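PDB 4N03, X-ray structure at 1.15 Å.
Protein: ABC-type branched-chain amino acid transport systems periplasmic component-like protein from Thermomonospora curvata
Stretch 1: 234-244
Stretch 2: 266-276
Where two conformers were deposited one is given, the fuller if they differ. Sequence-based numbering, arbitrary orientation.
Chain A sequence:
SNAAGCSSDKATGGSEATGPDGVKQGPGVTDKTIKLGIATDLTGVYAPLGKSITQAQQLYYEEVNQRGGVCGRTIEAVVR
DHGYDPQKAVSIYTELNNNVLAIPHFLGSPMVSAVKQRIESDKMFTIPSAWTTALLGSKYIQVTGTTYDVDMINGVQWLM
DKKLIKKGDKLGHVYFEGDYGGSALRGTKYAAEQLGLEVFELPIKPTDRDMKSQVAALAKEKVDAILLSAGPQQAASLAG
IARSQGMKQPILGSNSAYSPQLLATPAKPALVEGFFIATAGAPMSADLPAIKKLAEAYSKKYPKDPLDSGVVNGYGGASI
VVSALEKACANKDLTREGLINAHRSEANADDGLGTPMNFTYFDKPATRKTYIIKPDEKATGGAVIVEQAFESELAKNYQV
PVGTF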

# COMPACT_ATOMS: atom_id res chain seq x y z
N GLN A 234 4.19 2.04 15.87
CA GLN A 234 3.15 2.83 16.53
C GLN A 234 1.98 1.95 16.91
O GLN A 234 1.38 2.13 17.97
N ALA A 235 1.60 1.03 16.03
CA ALA A 235 0.49 0.13 16.35
C ALA A 235 0.78 -0.71 17.58
O ALA A 235 -0.07 -0.85 18.45
N ALA A 236 1.99 -1.29 17.66
CA ALA A 236 2.35 -2.11 18.82
C ALA A 236 2.27 -1.28 20.08
O ALA A 236 1.80 -1.74 21.12
N SER A 237 2.84 -0.06 20.04
CA SER A 237 2.90 0.80 21.21
C SER A 237 1.48 1.21 21.64
O SER A 237 1.07 1.09 22.78
N LEU A 238 0.70 1.73 20.69
CA LEU A 238 -0.63 2.21 21.02
C LEU A 238 -1.52 1.09 21.55
O LEU A 238 -2.19 1.24 22.57
N ALA A 239 -1.53 -0.05 20.85
CA ALA A 239 -2.41 -1.13 21.26
C ALA A 239 -1.99 -1.65 22.61
O ALA A 239 -2.80 -1.86 23.49
N GLY A 240 -0.69 -1.89 22.79
CA GLY A 240 -0.23 -2.41 24.06
C GLY A 240 -0.50 -1.49 25.22
O GLY A 240 -1.00 -1.91 26.26
N ILE A 241 -0.20 -0.20 25.06
CA ILE A 241 -0.44 0.73 26.14
C ILE A 241 -1.95 0.85 26.43
O ILE A 241 -2.39 0.85 27.57
N ALA A 242 -2.77 0.97 25.38
CA ALA A 242 -4.21 1.09 25.59
C ALA A 242 -4.73 -0.08 26.39
O ALA A 242 -5.48 0.10 27.36
N ARG A 243 -4.34 -1.33 26.01
CA ARG A 243 -4.91 -2.45 26.73
C ARG A 243 -4.36 -2.55 28.15
O ARG A 243 -5.10 -2.93 29.05
N SER A 244 -3.13 -2.11 28.36
CA SER A 244 -2.53 -2.10 29.72
C SER A 244 -3.19 -1.09 30.63
O SER A 244 -3.05 -1.12 31.84
N PRO A 266 5.79 -8.69 22.94
CA PRO A 266 4.74 -8.67 23.92
C PRO A 266 3.49 -7.91 23.48
O PRO A 266 2.49 -7.98 24.16
N ALA A 267 3.50 -7.25 22.32
CA ALA A 267 2.29 -6.63 21.81
C ALA A 267 1.27 -7.61 21.33
O ALA A 267 0.11 -7.24 21.13
N LYS A 268 1.68 -8.88 21.13
CA LYS A 268 0.78 -9.87 20.52
C LYS A 268 -0.65 -9.90 21.08
O LYS A 268 -1.61 -9.85 20.30
N PRO A 269 -0.83 -10.02 22.39
CA PRO A 269 -2.19 -10.10 22.92
C PRO A 269 -3.05 -8.86 22.62
O PRO A 269 -4.27 -8.97 22.55
N ALA A 270 -2.40 -7.72 22.47
CA ALA A 270 -3.10 -6.47 22.13
C ALA A 270 -3.33 -6.30 20.63
O ALA A 270 -3.99 -5.31 20.24
N LEU A 271 -2.88 -7.26 19.83
CA LEU A 271 -3.08 -7.21 18.41
C LEU A 271 -4.04 -8.29 17.92
O LEU A 271 -4.69 -8.11 16.89
N VAL A 272 -4.15 -9.43 18.62
CA VAL A 272 -4.96 -10.56 18.12
C VAL A 272 -6.39 -10.57 18.60
O VAL A 272 -7.17 -11.44 18.24
N GLU A 273 -6.74 -9.56 19.40
CA GLU A 273 -8.14 -9.24 19.68
C GLU A 273 -8.33 -7.74 19.75
O GLU A 273 -7.46 -7.07 20.26
N GLY A 274 -9.44 -7.26 19.23
CA GLY A 274 -9.80 -5.85 19.33
C GLY A 274 -9.07 -4.91 18.41
O GLY A 274 -9.25 -3.69 18.57
N PHE A 275 -8.35 -5.43 17.44
CA PHE A 275 -7.49 -4.67 16.55
C PHE A 275 -7.75 -5.11 15.12
O PHE A 275 -7.57 -6.30 14.76
N PHE A 276 -8.23 -4.18 14.30
CA PHE A 276 -8.64 -4.46 12.96
C PHE A 276 -7.91 -3.55 11.99
O PHE A 276 -7.57 -2.42 12.35

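Packing of the helix 234-244 against the turns and strand of 266-276. The helix presents a face of very small residues, Ala-235, Ala-236, Ala-239 and Gly-240, and the second stretch settles close against it; the CA atoms of Gly-240 and Ala-270 lie only 5.3 Å apart. Backbone hydrogen bonds run regularly through the helix, and its face toward the second stretch is made largely of methyls and bare backbone. The methyl of Ala-270 points toward the helix and settles on the backbone at Gly-240, its CB 3.8 Å from Gly-240 N; a CB on Gly-240 would point sideways, 4.6 Å from Ala-270 CB, and would be crowded by Ala-236 O of its own helix, at 3.1 Å. Beside this methyl lie the methyl of Ala-239, whose CB is 3.9 Å from Ala-270 CB, and the aliphatic base of Arg-243, whose CG is 3.8 Å from the same Ala-270 CB. One turn earlier, Ala-236 and Ala-267 meet methyl to methyl, CB to CB at 3.7 Å.

Ala-239 is the central bump on the helix side. Ala-239 CB points toward the second stretch and lies 3.4 Å from Ala-270 O, 3.9 Å from Leu-271 CD2 and 4.2 Å from Phe-275 CD2, so a single methyl fills a pocket made of backbone, a leucine branch and an aromatic ring. Leu-271 leaves its CA sideways, but its m, t rotamer (chi1 -62°, chi2 166°) brings the tip back to the helix, where Leu-271 CD2 also lies 4.3 Å from Ala-235 O. Phe-275, chi1 t at -175°, points toward the helix from the strand; its ring lies oblique to the methyls of Ala-235 and Ala-239, with CZ 3.9 Å from Ala-235 CB. Ser-237 and Ile-241 point away and take no part.

Arg-243 is the long exception on this face of small residues. Chi1 and chi2 are both m (-59° and -52°) and chi3 is t (-180°), so the chain first lies over Ala-270 and then extends to Gly-274. Gly-274 O sits at the edge of the guanidinium, near its plane, 3.1 Å from Arg-243 NH2. Gly-274 has positive phi (77°), which favours glycine, and an ideal CB here would lie a tight 3.0 Å from Arg-243 NH2; the bare CA leaves room for the guanidinium. Water 1 sits at the edge of the guanidinium, near its plane, between Arg-243 and the turn: it accepts from Arg-243 NE at 2.9 Å and donates to Ala-270 O at 2.6 Å and Glu-273 O at 2.7 Å, tying the side chain to two carbonyls of the turn.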

# COMPACT_ATOMS: atom_id res chain seq x y z
CB GLN A 234 2.70 4.02 15.72
CG GLN A 234 3.76 5.09 15.57
CD GLN A 234 4.76 4.88 14.46
OE1 GLN A 234 4.53 4.12 13.54
NE2 GLN A 234 5.87 5.61 14.54
CB ALA A 235 0.19 -0.79 15.18
CB ALA A 236 3.70 -2.73 18.64
CB SER A 237 3.77 2.01 20.93
OG SER A 237 3.82 2.86 22.05
CB LEU A 238 -1.25 2.88 19.79
CG LEU A 238 -2.64 3.47 20.09
CD1 LEU A 238 -2.87 4.74 19.30
CD2 LEU A 238 -3.68 2.44 19.76
CB ALA A 239 -2.42 -2.26 20.21
CB ILE A 241 0.24 2.08 25.88
CG1 ILE A 241 1.74 1.93 25.79
CG2 ILE A 241 -0.14 3.07 26.96
CD1 ILE A 241 2.39 3.15 25.18
CB ALA A 242 -4.95 1.18 24.26
CB ARG A 243 -4.66 -3.76 25.96
CG ARG A 243 -5.25 -3.73 24.55
CD ARG A 243 -6.71 -3.33 24.52
NE ARG A 243 -7.19 -3.33 23.14
CZ ARG A 243 -8.16 -2.55 22.67
NH1 ARG A 243 -8.79 -1.67 23.45
NH2 ARG A 243 -8.48 -2.65 21.40
CB SER A 244 -1.02 -1.78 29.64
OG SER A 244 -0.77 -0.39 29.40
CB PRO A 266 5.40 -8.00 25.13
CG PRO A 266 6.83 -8.37 25.00
CD PRO A 266 7.06 -8.22 23.52
CB ALA A 267 2.65 -5.64 20.70
CB LYS A 268 1.39 -11.27 20.58
CG LYS A 268 0.53 -12.38 20.03
CD LYS A 268 1.10 -13.79 20.22
CE LYS A 268 0.10 -14.81 19.72
NZ LYS A 268 -1.11 -14.95 20.59
CB PRO A 269 -2.01 -10.30 24.44
CG PRO A 269 -0.59 -10.49 24.64
CD PRO A 269 0.18 -10.15 23.45
CB ALA A 270 -2.31 -5.29 22.66
CB LEU A 271 -1.75 -7.30 17.65
CG LEU A 271 -0.82 -6.12 17.96
CD1 LEU A 271 0.55 -6.48 17.44
CD2 LEU A 271 -1.37 -4.80 17.39
CB VAL A 272 -4.28 -11.91 18.39
CG1 VAL A 272 -2.94 -12.01 17.66
CG2 VAL A 272 -4.18 -12.19 19.87
CB GLU A 273 -8.67 -9.87 20.97
CG GLU A 273 -8.01 -9.42 22.21
CD GLU A 273 -8.68 -9.93 23.49
OE1 GLU A 273 -9.91 -9.84 23.64
OE2 GLU A 273 -7.95 -10.37 24.40
CB PHE A 275 -6.02 -4.89 16.94
CG PHE A 275 -5.04 -4.07 16.17
CD1 PHE A 275 -4.61 -4.49 14.95
CD2 PHE A 275 -4.51 -2.91 16.67
CE1 PHE A 275 -3.71 -3.79 14.22
CE2 PHE A 275 -3.60 -2.19 15.93
CZ PHE A 275 -3.21 -2.60 14.69
CB PHE A 276 -10.17 -4.27 12.86
CG PHE A 276 -10.93 -5.09 13.85
CD1 PHE A 276 -11.12 -6.44 13.61
CD2 PHE A 276 -11.39 -4.56 15.02
CE1 PHE A 276 -11.79 -7.24 14.51
CE2 PHE A 276 -12.03 -5.34 15.94
CZ PHE A 276 -12.24 -6.69 15.68
O HOH W 1 -6.48 -4.59 20.67